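Toll-like receptor 13 (Mus musculus, PDB 4Z0C) recognizes and binds bacterial 23S rRNA as an innate immune receptor, acting through MYD88 and TRAF6 to activate NF-kappa-B and the inflammatory response. Local coordinates at residues D32-R35 and Y36-H39. Numbering follows the deposited sequence.
Sequences DIPR and YTTH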
# COMPACT_ATOMS: atom_id res chain seq x y z
N ASP A 32 -22.34 14.07 -35.09
CA ASP A 32 -23.45 14.35 -34.18
C ASP A 32 -23.12 15.36 -33.07
O ASP A 32 -23.91 15.54 -32.16
CB ASP A 32 -23.97 13.06 -33.57
CG ASP A 32 -22.88 12.22 -32.94
OD1 ASP A 32 -21.76 12.75 -32.78
OD2 ASP A 32 -23.13 11.04 -32.63
N ILE A 33 -21.98 16.04 -33.17
CA ILE A 33 -21.58 16.95 -32.09
C ILE A 33 -21.99 18.40 -32.37
O ILE A 33 -22.11 18.79 -33.54
CB ILE A 33 -20.06 16.81 -31.73
CG1 ILE A 33 -19.17 17.52 -32.73
CG2 ILE A 33 -19.68 15.33 -31.59
CD1 ILE A 33 -17.70 17.45 -32.34
N PRO A 34 -22.21 19.21 -31.31
CA PRO A 34 -22.82 20.54 -31.49
C PRO A 34 -21.99 21.52 -32.31
O PRO A 34 -20.76 21.47 -32.37
CB PRO A 34 -22.97 21.06 -30.05
CG PRO A 34 -22.91 19.85 -29.19
CD PRO A 34 -21.95 18.93 -29.89
N ARG A 35 -22.70 22.45 -32.94
CA ARG A 35 -22.07 23.47 -33.76
C ARG A 35 -21.36 24.51 -32.88
O ARG A 35 -20.50 25.24 -33.36
CB ARG A 35 -23.10 24.13 -34.68
CG ARG A 35 -23.78 23.17 -35.65
CD ARG A 35 -24.88 23.86 -36.47
NE ARG A 35 -24.48 24.04 -37.86
CZ ARG A 35 -23.71 25.04 -38.30
NH1 ARG A 35 -23.39 25.12 -39.58
NH2 ARG A 35 -23.27 25.96 -37.45
N TYR A 36 -21.72 24.57 -31.60
CA TYR A 36 -21.10 25.55 -30.68
C TYR A 36 -19.78 25.06 -30.05
O TYR A 36 -19.22 25.71 -29.17
CB TYR A 36 -22.10 26.01 -29.60
CG TYR A 36 -22.66 24.90 -28.74
CD1 TYR A 36 -21.84 24.19 -27.87
CD2 TYR A 36 -24.02 24.60 -28.75
CE1 TYR A 36 -22.34 23.18 -27.05
CE2 TYR A 36 -24.54 23.59 -27.94
CZ TYR A 36 -23.69 22.89 -27.10
OH TYR A 36 -24.18 21.89 -26.29
N THR A 37 -19.31 23.90 -30.49
CA THR A 37 -18.10 23.28 -29.96
C THR A 37 -16.85 24.13 -30.24
O THR A 37 -16.52 24.41 -31.38
CB THR A 37 -17.92 21.86 -30.55
OG1 THR A 37 -19.02 21.04 -30.15
CG2 THR A 37 -16.63 21.21 -30.07
N THR A 38 -16.15 24.53 -29.18
CA THR A 38 -14.93 25.31 -29.35
C THR A 38 -13.67 24.49 -29.19
O THR A 38 -12.68 24.76 -29.86
CB THR A 38 -14.89 26.56 -28.44
OG1 THR A 38 -14.79 26.17 -27.07
CG2 THR A 38 -16.17 27.39 -28.64
N HIS A 39 -13.69 23.49 -28.32
CA HIS A 39 -12.53 22.59 -28.13
C HIS A 39 -12.89 21.14 -28.43
O HIS A 39 -13.85 20.59 -27.86
CB HIS A 39 -11.99 22.66 -26.70
CG HIS A 39 -11.47 24.00 -26.29
ND1 HIS A 39 -12.28 25.11 -26.19
CD2 HIS A 39 -10.23 24.41 -25.96
CE1 HIS A 39 -11.55 26.15 -25.81
NE2 HIS A 39 -10.30 25.76 -25.68
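P34 lays its CB over one face of the Y36 ring within a type I beta turn, P34 to T37, that leads from helix 26-30 into strand 39-41, at the start of the first leucine-rich repeat of the ectodomain solenoid. Both central residues of the turn, R35 and Y36, have backbone angles in the right-handed helical region, the second with psi near zero, as in a type I turn. Its closing bond, T37 N to P34 O, is weak at 3.4 Å. A second donor reinforces it: T37 OG1 gives a hydrogen bond of 2.9 Å to the same P34 O, approaching from 34° out of the carbonyl plane. With OG1 anti to the carbonyl carbon of T37 (chi1 -62°), the hydroxyl is turned back over the turn, and this carbonyl oxygen takes two donors from one residue.

Followed outward, the Y36 side chain starts with CB beside the carbonyl carbon of R35. CG lies between the backbone N and C (chi1 59°), which folds the ring back over P34. P34 CB then sits over the centre of one face, 3.6 Å from the centroid, a CH-pi contact. CG, CD1 and CD2 are its farther neighbours, CE1 and CE2 come nearer, and Y36 CZ is the closest to P34 CB at 3.5 Å. Beyond the ring, Y36 OH is hydrogen-bonded to OE1 of Q8, tying the turn to the N-terminal part of the chain, while the same hydroxyl oxygen passes 3.8 Å from P34 CG.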